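Local coordinates for protein putative branched-chain amino acid ABC transporter (Chromobacterium violaceum, PDB 4PYR) that binds glutathione and is probably a periplasmic-binding-protein-like lipoprotein that may regulate an enzyme at the membrane, at residues 50-55 / 73-78; 116-121 / 148-153; 273-276 / 281-284; 132-137 / 202-207; 126-131 / 165-170. All blocks are in the same frame, centred on the assembly; numbering follows the deposited sequence.

Contact 1: 50-55 / 73-78; sequences ERYRAA and VKLAPS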
# COMPACT_ATOMS: atom_id res chain seq x y z
N GLU A 50 23.56 -1.44 -14.11
CA GLU A 50 24.98 -1.38 -13.77
C GLU A 50 25.26 -1.32 -12.25
O GLU A 50 26.18 -1.96 -11.75
CB GLU A 50 25.60 -0.15 -14.44
CG GLU A 50 27.10 -0.12 -14.45
CD GLU A 50 27.61 0.99 -15.35
OE1 GLU A 50 26.77 1.84 -15.75
OE2 GLU A 50 28.83 1.01 -15.66
N ARG A 51 24.45 -0.56 -11.52
CA ARG A 51 24.69 -0.41 -10.10
C ARG A 51 24.15 -1.61 -9.32
O ARG A 51 24.70 -1.96 -8.29
CB ARG A 51 24.14 0.92 -9.60
CG ARG A 51 24.95 2.03 -10.24
CD ARG A 51 24.73 3.36 -9.61
NE ARG A 51 25.59 4.34 -10.25
CZ ARG A 51 25.62 5.62 -9.95
NH1 ARG A 51 24.79 6.09 -9.02
NH2 ARG A 51 26.45 6.43 -10.59
N TYR A 52 23.07 -2.20 -9.81
CA TYR A 52 22.58 -3.48 -9.29
C TYR A 52 23.69 -4.50 -9.47
O TYR A 52 24.09 -5.18 -8.52
CB TYR A 52 21.32 -3.92 -10.04
CG TYR A 52 20.74 -5.24 -9.61
CD1 TYR A 52 21.19 -6.43 -10.18
CD2 TYR A 52 19.73 -5.30 -8.68
CE1 TYR A 52 20.62 -7.66 -9.80
CE2 TYR A 52 19.17 -6.50 -8.27
CZ TYR A 52 19.61 -7.69 -8.85
OH TYR A 52 19.06 -8.90 -8.45
N ARG A 53 24.20 -4.59 -10.68
CA ARG A 53 25.29 -5.52 -10.97
C ARG A 53 26.47 -5.32 -10.03
O ARG A 53 27.02 -6.27 -9.53
CB ARG A 53 25.76 -5.41 -12.41
CG ARG A 53 24.81 -6.09 -13.41
CD ARG A 53 25.25 -6.00 -14.84
NE ARG A 53 26.35 -6.93 -15.11
CZ ARG A 53 26.19 -8.24 -15.29
NH1 ARG A 53 24.98 -8.77 -15.28
NH2 ARG A 53 27.24 -9.00 -15.51
N ALA A 54 26.84 -4.07 -9.76
CA ALA A 54 27.99 -3.83 -8.90
C ALA A 54 27.72 -4.17 -7.40
O ALA A 54 28.64 -4.55 -6.66
CB ALA A 54 28.50 -2.40 -9.05
N ALA A 55 26.47 -4.01 -6.97
CA ALA A 55 26.07 -4.36 -5.61
C ALA A 55 26.21 -5.89 -5.45
O ALA A 55 26.82 -6.36 -4.50
CB ALA A 55 24.66 -3.88 -5.32
N VAL A 73 11.45 -2.64 -15.25
CA VAL A 73 11.46 -3.27 -16.57
C VAL A 73 12.87 -3.47 -17.11
O VAL A 73 13.20 -4.53 -17.64
CB VAL A 73 10.65 -2.44 -17.59
CG1 VAL A 73 10.78 -3.04 -18.98
CG2 VAL A 73 9.18 -2.39 -17.18
N LYS A 74 13.70 -2.43 -16.98
CA LYS A 74 15.10 -2.49 -17.43
C LYS A 74 15.93 -3.51 -16.69
O LYS A 74 16.88 -4.06 -17.24
CB LYS A 74 15.77 -1.11 -17.27
CG LYS A 74 15.24 -0.06 -18.23
CD LYS A 74 15.95 1.29 -18.06
CE LYS A 74 15.67 2.23 -19.22
NZ LYS A 74 16.13 1.67 -20.51
N LEU A 75 15.61 -3.70 -15.42
CA LEU A 75 16.39 -4.54 -14.50
C LEU A 75 16.03 -6.03 -14.55
O LEU A 75 16.90 -6.87 -14.40
CB LEU A 75 16.23 -4.05 -13.06
CG LEU A 75 17.03 -4.77 -11.95
CD1 LEU A 75 18.52 -4.68 -12.29
CD2 LEU A 75 16.77 -4.25 -10.55
N ALA A 76 14.74 -6.33 -14.71
CA ALA A 76 14.22 -7.71 -14.54
C ALA A 76 15.11 -8.84 -15.17
O ALA A 76 15.43 -9.84 -14.50
CB ALA A 76 12.79 -7.80 -15.05
N PRO A 77 15.57 -8.64 -16.40
CA PRO A 77 16.36 -9.76 -17.02
C PRO A 77 17.68 -10.03 -16.31
O PRO A 77 18.20 -11.14 -16.39
CB PRO A 77 16.63 -9.29 -18.48
CG PRO A 77 15.58 -8.25 -18.73
CD PRO A 77 15.26 -7.60 -17.41
N SER A 78 18.20 -9.02 -15.61
CA SER A 78 19.49 -9.12 -14.92
C SER A 78 19.38 -9.58 -13.45
O SER A 78 20.39 -9.83 -12.78
CB SER A 78 20.26 -7.79 -15.06
OG SER A 78 20.34 -7.44 -16.43
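Leu75 lays its CD1 methyl over one face of the Tyr52 ring. CD1 is 3.5 Å from CG of Tyr52 and sits toward the rim rather than over the ring centre. The methyl lies 26° off the ring normal, which makes this a CH-pi contact. The other branch, Leu75 CD2, reaches Tyr52 CD2 at 3.7 Å. The two side chains cross at about a right angle, and both leucine methyls touch the ring. Tyr52 carries its ring anti to the backbone N (chi1 179°), and this sends it out from the helix toward Leu75. Ser78 O approaches Tyr52 CE1 obliquely at 3.7 Å. A short 3-10 turn places it there, tied by Ser78 N to Leu75 O at 2.8 Å.

Further out, the phenol oxygen of Tyr52 is hydrogen-bonded to Thr83 OG1 and to Thr80 N. These bonds anchor the far end of the ring. Ile7 of strand 2-8 and Val79 also pack on the tyrosine, and Val49 lies against Leu75. The contact thus joins helices 48-57 and 69-75, which belong to successive beta-alpha-beta units of the five-stranded parallel sheet, as expected for one lobe of a periplasmic-binding-protein fold.

Contact 2: 116-121 / 148-153; sequences LMRDDS and AAAGKP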
# COMPACT_ATOMS: atom_id res chain seq x y z
N LEU A 116 -14.37 -6.67 3.76
CA LEU A 116 -14.71 -6.20 5.12
C LEU A 116 -16.20 -5.96 5.23
O LEU A 116 -16.87 -6.34 6.22
CB LEU A 116 -13.98 -4.89 5.51
CG LEU A 116 -14.42 -4.19 6.82
CD1 LEU A 116 -14.17 -5.06 8.04
CD2 LEU A 116 -13.69 -2.87 6.96
N MSE A 117 -16.74 -5.31 4.21
CA MSE A 117 -18.14 -5.01 4.26
C MSE A 117 -19.02 -6.21 4.17
O MSE A 117 -20.08 -6.26 4.80
CB MSE A 117 -18.39 -3.99 3.19
CG MSE A 117 -17.94 -2.59 3.61
SE MSE A 117 -18.06 -1.25 2.19
CE MSE A 117 -19.94 -0.78 2.57
N ARG A 118 -18.61 -7.21 3.39
CA ARG A 118 -19.29 -8.49 3.40
C ARG A 118 -19.26 -9.14 4.77
O ARG A 118 -20.27 -9.60 5.28
CB ARG A 118 -18.65 -9.40 2.37
CG ARG A 118 -19.05 -9.05 0.97
CD ARG A 118 -20.52 -9.32 0.80
NE ARG A 118 -20.82 -10.72 0.48
CZ ARG A 118 -21.99 -11.12 0.02
NH1 ARG A 118 -22.94 -10.20 -0.18
NH2 ARG A 118 -22.22 -12.38 -0.26
N ASP A 119 -18.08 -9.16 5.38
CA ASP A 119 -17.97 -9.70 6.73
C ASP A 119 -18.92 -9.02 7.72
O ASP A 119 -19.51 -9.69 8.59
CB ASP A 119 -16.57 -9.55 7.28
CG ASP A 119 -16.36 -10.48 8.43
OD1 ASP A 119 -16.70 -11.69 8.29
OD2 ASP A 119 -15.92 -10.00 9.49
N ASP A 120 -19.06 -7.71 7.56
CA ASP A 120 -19.96 -6.89 8.39
C ASP A 120 -21.45 -6.98 7.98
O ASP A 120 -22.25 -6.16 8.42
CB ASP A 120 -19.55 -5.39 8.33
CG ASP A 120 -18.28 -5.05 9.12
OD1 ASP A 120 -17.76 -5.92 9.84
OD2 ASP A 120 -17.83 -3.84 9.03
N SER A 121 -21.81 -7.93 7.11
CA SER A 121 -23.19 -8.19 6.70
C SER A 121 -23.91 -7.01 6.07
O SER A 121 -25.12 -6.84 6.26
CB SER A 121 -24.05 -8.73 7.86
OG SER A 121 -23.56 -9.96 8.34
N ALA A 148 -17.70 -10.44 -7.47
CA ALA A 148 -17.08 -11.76 -7.35
C ALA A 148 -17.62 -12.50 -6.12
O ALA A 148 -17.92 -13.66 -6.17
CB ALA A 148 -15.54 -11.64 -7.28
N ALA A 149 -17.69 -11.77 -5.01
CA ALA A 149 -18.13 -12.33 -3.73
C ALA A 149 -19.65 -12.56 -3.68
O ALA A 149 -20.10 -13.56 -3.22
CB ALA A 149 -17.66 -11.45 -2.58
N ALA A 150 -20.43 -11.59 -4.17
CA ALA A 150 -21.89 -11.61 -4.01
C ALA A 150 -22.63 -12.22 -5.21
O ALA A 150 -23.80 -12.59 -5.13
CB ALA A 150 -22.39 -10.20 -3.75
N GLY A 151 -21.93 -12.31 -6.33
CA GLY A 151 -22.54 -12.80 -7.56
C GLY A 151 -23.57 -11.84 -8.16
O GLY A 151 -24.32 -12.23 -9.03
N LYS A 152 -23.63 -10.61 -7.66
CA LYS A 152 -24.52 -9.55 -8.19
C LYS A 152 -23.69 -8.26 -8.07
O LYS A 152 -22.84 -8.14 -7.19
CB LYS A 152 -25.82 -9.43 -7.37
CG LYS A 152 -26.77 -10.62 -7.41
CD LYS A 152 -27.72 -10.66 -8.61
CE LYS A 152 -28.68 -11.84 -8.60
NZ LYS A 152 -30.02 -11.55 -9.21
N PRO A 153 -23.92 -7.29 -8.97
CA PRO A 153 -23.19 -6.01 -8.89
C PRO A 153 -23.56 -5.20 -7.64
O PRO A 153 -24.69 -5.32 -7.09
CB PRO A 153 -23.62 -5.29 -10.18
CG PRO A 153 -24.86 -5.94 -10.58
CD PRO A 153 -24.84 -7.35 -10.12
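The guanidinium of Arg118 has the end of helix 133-150 over one face. Ala150 CB stands 3.5 Å above its plane, displaced toward the rim, and is 3.6 Å from Arg118 NH1. The carbonyl carbon of Ala149 lies over the same face. Arg118 NH2 comes to 3.8 Å from Ala149 O, too far for a hydrogen bond. The contact is therefore a flat charged group resting on alanines and backbone. Arg118 also makes a cation-pi interaction with Trp146, one turn earlier in the same helix.

The arginine reaches this place by a folded chain. It bends at chi2 (-66°) and again at chi3 (-83°), and these turns lay the group against the helix end. Arg118 has a second conformer, so this contact is probably not held all the time. The carbonyls at the C-terminal end of helix 133-150 would probably attract the positive charge.

Both segments are helix endings. Helix 106-119 closes in a Schellman motif with Ser121 as the C-prime residue, and Ser121 N bonds Arg118 O at 2.9 Å. In the other segment Gly151 leaves the helix with positive phi. Below the surface, the selenomethionine at Met117 packs on Phe142 and Trp146, while Asp120 OD2 bonds Tyr200 OH. The contact pairs the C-terminal ends of two neighbouring helices that flank strand 125-129 in the chain, part of the alpha/beta layering of the second lobe.

Contact 3: 273-276 / 281-284; sequences VRLD and DLKL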
# COMPACT_ATOMS: atom_id res chain seq x y z
N VAL A 273 7.30 -17.14 2.23
CA VAL A 273 7.58 -15.95 3.02
C VAL A 273 6.27 -15.26 3.35
O VAL A 273 5.48 -14.96 2.45
CB VAL A 273 8.55 -14.98 2.31
CG1 VAL A 273 8.69 -13.69 3.10
CG2 VAL A 273 9.92 -15.62 2.13
N ARG A 274 6.02 -15.08 4.65
CA ARG A 274 4.89 -14.35 5.17
C ARG A 274 5.43 -13.41 6.24
O ARG A 274 6.48 -13.67 6.81
CB ARG A 274 3.87 -15.29 5.80
CG ARG A 274 3.37 -16.38 4.85
CD ARG A 274 1.89 -16.66 5.02
NE ARG A 274 1.36 -17.55 3.98
CZ ARG A 274 0.09 -17.90 3.85
NH1 ARG A 274 -0.83 -17.47 4.70
NH2 ARG A 274 -0.27 -18.71 2.85
N LEU A 275 4.74 -12.30 6.50
CA LEU A 275 5.21 -11.33 7.49
C LEU A 275 4.04 -10.64 8.18
O LEU A 275 3.11 -10.25 7.52
CB LEU A 275 6.04 -10.24 6.81
CG LEU A 275 6.86 -9.29 7.71
CD1 LEU A 275 8.01 -10.05 8.32
CD2 LEU A 275 7.35 -8.02 7.02
N ASP A 276 4.14 -10.48 9.50
CA ASP A 276 3.27 -9.56 10.26
C ASP A 276 3.79 -8.13 10.07
O ASP A 276 4.47 -7.55 10.94
CB ASP A 276 3.15 -9.97 11.75
CG ASP A 276 4.46 -9.93 12.54
OD1 ASP A 276 5.53 -10.18 11.96
OD2 ASP A 276 4.43 -9.64 13.76
N ASP A 281 -0.52 -7.56 7.07
CA ASP A 281 -0.08 -8.96 7.01
C ASP A 281 0.24 -9.26 5.56
O ASP A 281 -0.57 -8.98 4.68
CB ASP A 281 -1.15 -9.90 7.55
CG ASP A 281 -1.12 -10.05 9.07
OD1 ASP A 281 -0.17 -9.60 9.75
OD2 ASP A 281 -2.08 -10.66 9.57
N LEU A 282 1.44 -9.77 5.31
CA LEU A 282 1.95 -9.94 3.97
C LEU A 282 2.10 -11.42 3.61
O LEU A 282 2.53 -12.23 4.41
CB LEU A 282 3.33 -9.31 3.86
CG LEU A 282 3.41 -7.88 4.37
CD1 LEU A 282 4.79 -7.33 4.15
CD2 LEU A 282 2.42 -7.03 3.62
N LYS A 283 1.74 -11.70 2.37
CA LYS A 283 1.94 -13.02 1.75
C LYS A 283 1.93 -12.87 0.24
O LYS A 283 1.34 -11.92 -0.30
CB LYS A 283 0.88 -14.01 2.22
CG LYS A 283 -0.52 -13.86 1.66
CD LYS A 283 -1.38 -15.07 2.06
CE LYS A 283 -2.26 -14.83 3.27
NZ LYS A 283 -1.53 -14.34 4.46
N LEU A 284 2.60 -13.78 -0.46
CA LEU A 284 2.80 -13.61 -1.88
C LEU A 284 1.51 -13.95 -2.61
O LEU A 284 0.85 -14.96 -2.30
CB LEU A 284 3.94 -14.52 -2.35
CG LEU A 284 4.81 -14.11 -3.52
CD1 LEU A 284 5.30 -12.68 -3.34
CD2 LEU A 284 5.98 -15.06 -3.69
O HOH W 1 4.04 -16.03 0.64
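Lys283 holds its CG between the backbone N and the carbonyl carbon (chi1 75°) and then bends at chi3 and chi4. This folds the chain across one face of the Arg274 guanidinium; Arg274 is itself bent at chi2 (-141°). Lys283 CD ends up 3.5 Å from the plane of the guanidinium, toward its rim. Arg274 NH1 and Lys283 NZ are then 3.2 Å apart. Both are donors and do not bond, and the like charges may ease deprotonation of the lysine.

The backbones form the beta hairpin of strands 274-277 and 280-284, at one edge of the mixed sheet. Leu275 and Leu282 are a hydrogen-bonded antiparallel pair. Leu282 N gives a nearly straight bond to Leu275 O at 2.8 Å, and Leu275 N returns one to Leu282 O at 3.0 Å. Their side chains lie side by side on the face away from the charged pair, with Leu275 CD2 to Leu282 CD1 at 3.9 Å. Asp256 of helix 245-265 touches both leucines.

Asp276 and Asp281 form the next, non-hydrogen-bonded pair. Asp281 OD1 approaches Asp276 CA at 3.5 Å, while Asp276 OD1 turns to a salt bridge with Arg259. At the other end of the pairing, a water accepts from Leu284 N at 2.9 Å.

Contact 4: 132-137 / 202-207; sequences DALSQR and TSQLNV. With GSH (glutathione), chain B.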
# COMPACT_ATOMS: atom_id res chain seq x y z
N ASP A 132 -11.77 11.71 -9.79
CA ASP A 132 -10.32 11.77 -9.93
C ASP A 132 -9.85 10.34 -10.23
O ASP A 132 -10.57 9.38 -9.94
CB ASP A 132 -9.67 12.28 -8.65
CG ASP A 132 -10.03 11.46 -7.46
OD1 ASP A 132 -11.17 11.64 -6.99
OD2 ASP A 132 -9.27 10.58 -7.04
N ALA A 133 -8.65 10.22 -10.75
CA ALA A 133 -8.18 8.92 -11.23
C ALA A 133 -8.07 7.88 -10.11
O ALA A 133 -8.40 6.69 -10.31
CB ALA A 133 -6.85 9.07 -11.95
N LEU A 134 -7.63 8.28 -8.92
CA LEU A 134 -7.47 7.29 -7.82
C LEU A 134 -8.84 6.79 -7.44
O LEU A 134 -9.05 5.60 -7.26
CB LEU A 134 -6.77 7.91 -6.56
CG LEU A 134 -6.96 7.12 -5.24
CD1 LEU A 134 -6.30 5.77 -5.40
CD2 LEU A 134 -6.39 7.79 -4.00
N SER A 135 -9.81 7.70 -7.28
CA SER A 135 -11.11 7.28 -6.84
C SER A 135 -11.70 6.30 -7.86
O SER A 135 -12.38 5.37 -7.49
CB SER A 135 -12.03 8.47 -6.74
OG SER A 135 -11.61 9.30 -5.68
N GLN A 136 -11.48 6.59 -9.13
CA GLN A 136 -12.11 5.73 -10.16
C GLN A 136 -11.47 4.37 -10.18
O GLN A 136 -12.18 3.43 -10.34
CB GLN A 136 -12.03 6.38 -11.54
CG GLN A 136 -12.75 7.70 -11.63
CD GLN A 136 -14.16 7.59 -12.10
OE1 GLN A 136 -14.89 6.66 -11.71
NE2 GLN A 136 -14.59 8.58 -12.92
N ARG A 137 -10.18 4.29 -9.90
CA ARG A 137 -9.49 2.99 -9.77
C ARG A 137 -10.00 2.21 -8.59
O ARG A 137 -10.23 1.00 -8.67
CB ARG A 137 -8.00 3.19 -9.62
CG ARG A 137 -7.31 3.49 -10.94
CD ARG A 137 -5.81 3.80 -10.80
NE ARG A 137 -5.11 2.72 -10.13
CZ ARG A 137 -3.82 2.73 -9.78
NH1 ARG A 137 -3.05 3.79 -10.00
NH2 ARG A 137 -3.32 1.66 -9.17
N THR A 202 -11.23 3.49 2.31
CA THR A 202 -9.88 3.01 2.35
C THR A 202 -8.98 4.05 3.02
O THR A 202 -9.46 5.07 3.52
CB THR A 202 -9.33 2.68 0.95
OG1 THR A 202 -9.25 3.89 0.17
CG2 THR A 202 -10.24 1.76 0.26
N SER A 203 -7.67 3.83 2.98
CA SER A 203 -6.73 4.73 3.61
C SER A 203 -6.69 6.07 2.89
O SER A 203 -6.06 6.96 3.38
CB SER A 203 -5.32 4.11 3.66
OG SER A 203 -4.73 4.01 2.38
N GLN A 204 -7.30 6.15 1.70
CA GLN A 204 -7.55 7.40 0.99
C GLN A 204 -8.09 8.47 1.96
O GLN A 204 -7.72 9.65 1.84
CB GLN A 204 -8.55 7.14 -0.17
CG GLN A 204 -8.95 8.36 -1.00
CD GLN A 204 -10.05 8.01 -1.98
OE1 GLN A 204 -10.99 7.24 -1.66
NE2 GLN A 204 -9.97 8.57 -3.18
N LEU A 205 -8.92 8.06 2.91
CA LEU A 205 -9.56 9.02 3.84
C LEU A 205 -8.75 9.43 5.03
O LEU A 205 -9.07 10.42 5.70
CB LEU A 205 -10.89 8.45 4.33
CG LEU A 205 -11.84 8.11 3.18
CD1 LEU A 205 -13.13 7.61 3.77
CD2 LEU A 205 -12.09 9.29 2.26
N ASN A 206 -7.69 8.67 5.32
CA ASN A 206 -6.85 8.92 6.48
C ASN A 206 -5.64 9.71 6.04
O ASN A 206 -4.60 9.20 5.63
CB ASN A 206 -6.48 7.58 7.15
CG ASN A 206 -5.73 7.77 8.46
OD1 ASN A 206 -5.79 8.86 9.07
ND2 ASN A 206 -5.05 6.72 8.94
N VAL A 207 -5.79 11.02 6.08
CA VAL A 207 -4.78 11.91 5.55
C VAL A 207 -3.93 12.52 6.64
O VAL A 207 -2.79 12.95 6.37
CB VAL A 207 -5.42 13.01 4.67
CG1 VAL A 207 -6.20 14.00 5.52
CG2 VAL A 207 -4.33 13.72 3.88
N1 GSH B . -0.89 -0.36 -12.36
CA1 GSH B . -1.44 0.93 -12.01
C1 GSH B . -2.63 1.30 -12.87
O11 GSH B . -3.62 0.53 -12.96
O12 GSH B . -2.61 2.41 -13.47
CB1 GSH B . -0.36 2.02 -12.12
CG1 GSH B . 0.88 1.74 -11.27
CD1 GSH B . 0.54 1.75 -9.81
OE1 GSH B . -0.63 1.81 -9.47
N2 GSH B . 1.61 1.69 -8.98
CA2 GSH B . 1.55 1.69 -7.51
C2 GSH B . 2.04 3.01 -6.99
O2 GSH B . 1.74 3.90 -7.80
CB2 GSH B . 2.38 0.54 -6.98
SG2 GSH B . 2.49 -0.76 -8.20
N3 GSH B . 2.73 3.25 -5.81
CA3 GSH B . 3.04 2.38 -4.64
C3 GSH B . 4.47 2.42 -4.11
O31 GSH B . 4.70 2.23 -2.87
O32 GSH B . 5.40 2.65 -4.91
O HOH W 2 -8.31 10.97 -3.97
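A single direct hydrogen bond, from Gln204 to Ser135, joins the two segments. Gln204 NE2 donates to Ser135 OG at 3.1 Å, with the hydroxyl in the amide plane and the bond bent to 141°. Its chain is extended, with CG anti to the backbone N (chi1 179°), and spans from loop to helix. Gln204 OE1 bonds Leu181 N, which fixes the amide's orientation. Ser135 OG donates a hydrogen bond to Asp132 OD1 at 2.7 Å, on the syn side. Asp132 OD2 accepts from Ser135 N at 2.9 Å, from above the carboxylate plane. Asp132 is thus the N-cap of helix 133-150. A water accepts from Gln204 NE2 at 3.0 Å and donates to Asp132 OD2.

The start of helix 133-150 brings Arg137 to the glutathione pocket, consistent with the interlobe cleft of periplasmic binding proteins.

Van der Waals contact is small. Leu134 CD2 lies 4.0 Å from Gln204 CG, and the two side chains slide past each other in opposite directions.

Arg137 NH2 bonds glutathione OE1 at 2.7 Å, and NH1 adds a weak bond to the same oxygen. Glutathione C1 lies over the centre of the guanidinium. Glu107 forms a salt bridge to Arg137 NH2.

Contact 5: 126-131 / 165-170; sequences LLVVGG and APLLQA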
# COMPACT_ATOMS: atom_id res chain seq x y z
N LEU A 126 -24.15 1.16 -0.97
CA LEU A 126 -23.99 2.06 -2.08
C LEU A 126 -22.55 2.47 -2.20
O LEU A 126 -21.96 3.00 -1.25
CB LEU A 126 -24.83 3.31 -1.85
CG LEU A 126 -24.69 4.40 -2.93
CD1 LEU A 126 -25.25 3.92 -4.27
CD2 LEU A 126 -25.32 5.73 -2.52
N LEU A 127 -21.93 2.20 -3.35
CA LEU A 127 -20.57 2.63 -3.65
C LEU A 127 -20.61 4.00 -4.30
O LEU A 127 -21.28 4.18 -5.35
CB LEU A 127 -19.88 1.61 -4.59
CG LEU A 127 -18.52 1.97 -5.18
CD1 LEU A 127 -17.45 2.05 -4.10
CD2 LEU A 127 -18.13 0.91 -6.20
N VAL A 128 -19.97 4.98 -3.67
CA VAL A 128 -19.97 6.32 -4.21
C VAL A 128 -18.60 6.61 -4.73
O VAL A 128 -17.63 6.40 -4.00
CB VAL A 128 -20.35 7.32 -3.09
CG1 VAL A 128 -20.20 8.75 -3.60
CG2 VAL A 128 -21.75 6.99 -2.60
N VAL A 129 -18.50 7.03 -5.98
CA VAL A 129 -17.21 7.18 -6.66
C VAL A 129 -16.97 8.58 -7.22
O VAL A 129 -17.79 9.10 -8.00
CB VAL A 129 -17.11 6.16 -7.81
CG1 VAL A 129 -15.71 6.21 -8.38
CG2 VAL A 129 -17.50 4.77 -7.35
N GLY A 130 -15.83 9.17 -6.83
CA GLY A 130 -15.40 10.49 -7.29
C GLY A 130 -14.92 10.43 -8.75
O GLY A 130 -14.90 9.35 -9.39
N GLY A 131 -14.47 11.56 -9.24
CA GLY A 131 -14.06 11.72 -10.61
C GLY A 131 -12.56 11.75 -10.85
O GLY A 131 -12.12 11.83 -12.00
N ALA A 165 -28.74 15.60 -3.96
CA ALA A 165 -30.03 15.02 -3.58
C ALA A 165 -30.27 13.58 -4.07
O ALA A 165 -30.67 12.73 -3.29
CB ALA A 165 -31.17 15.94 -3.97
N PRO A 166 -30.05 13.30 -5.37
CA PRO A 166 -30.24 11.93 -5.86
C PRO A 166 -29.39 10.92 -5.11
O PRO A 166 -29.90 9.89 -4.71
CB PRO A 166 -29.84 12.04 -7.34
CG PRO A 166 -30.13 13.46 -7.68
CD PRO A 166 -29.67 14.21 -6.45
N LEU A 167 -28.12 11.26 -4.84
CA LEU A 167 -27.25 10.38 -4.06
C LEU A 167 -27.75 10.17 -2.63
O LEU A 167 -27.76 9.08 -2.11
CB LEU A 167 -25.83 10.95 -4.05
CG LEU A 167 -24.73 10.02 -3.53
CD1 LEU A 167 -23.42 10.34 -4.22
CD2 LEU A 167 -24.61 10.06 -2.02
N LEU A 168 -28.20 11.24 -1.97
CA LEU A 168 -28.78 11.07 -0.66
C LEU A 168 -30.02 10.19 -0.65
O LEU A 168 -30.24 9.46 0.30
CB LEU A 168 -29.12 12.43 -0.04
CG LEU A 168 -27.93 13.38 0.07
CD1 LEU A 168 -28.38 14.71 0.67
CD2 LEU A 168 -26.76 12.82 0.85
N GLN A 169 -30.85 10.27 -1.69
CA GLN A 169 -32.00 9.37 -1.79
C GLN A 169 -31.55 7.91 -1.95
O GLN A 169 -32.06 7.03 -1.25
CB GLN A 169 -32.89 9.76 -2.95
CG GLN A 169 -34.10 8.83 -3.07
CD GLN A 169 -35.37 9.53 -3.38
OE1 GLN A 169 -36.46 9.01 -3.05
NE2 GLN A 169 -35.29 10.70 -4.01
N ALA A 170 -30.59 7.66 -2.84
CA ALA A 170 -30.04 6.31 -3.02
C ALA A 170 -29.41 5.82 -1.75
O ALA A 170 -29.52 4.64 -1.42
CB ALA A 170 -29.03 6.28 -4.14
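Val128 and Leu167 meet tip to tip through their methyls, with Val128 CG1 3.6 Å from Leu167 CD1. The second valine branch, CG2, is 4.1 Å from the same methyl, so Leu167 CD1 meets both branches of Val128. Leu167 gets there because its CG is anti to the backbone N (chi1 -168°), which carries the side chain out of the helix toward the strand. Leu126 meets the helix one turn further on. Its CD2 touches Ala170 CB at 4.1 Å, and it lies more loosely beside Leu167 CD2 at 4.4 Å. The small alanine lets the strand come close here, with the CA atoms of Leu126 and Ala170 7.5 Å apart.

Backbone hydrogen bonds tie the strand to its neighbours in the sheet, and none joins the segments 126-131 and 165-170. Leu126 and Val128 pair with strand 176-180, and Leu127 pairs with strand 155-158. Strand 125-129 therefore lies between those two. Helix 165-172 connects them and crosses over it, a beta-alpha-beta crossover. The axes of the short segments 126-129 and 165-170 approach to 10.2 Å, with 156° between their directions.

Other apolar groups extend the packing. Leu189 touches both Val128 and Leu167, and Met157 touches Leu126 and Ala170. Leu127 and Val129 point to the other face, where helix 133-150 packs.

The chemistry is wholly aliphatic between side chains. With no polar bond to set direction, the helix is held on the sheet here by burial and the fit of methyl groups.

Contacts 1 and 5 are buried and rely on apolar side chains, yet their centres are about 47 Å apart on opposite sides of the chain's centre. Contact 1 adds an aromatic ring, whereas contact 5 is aliphatic. Contact 2 is a surface contact in which an arginine from one helix rests on the end of another. Contacts 3 and 4 are partly buried and more polar, one through strand pairing and the other through side-chain bonds beside the ligand. Contacts 2 and 4 use the two ends of helix 133-150. Contacts 4 and 5 touch, with Gln136 CD 3.3 Å from Gly130 O. Contacts 3 and 5 reach the same mixed sheet at well-separated places.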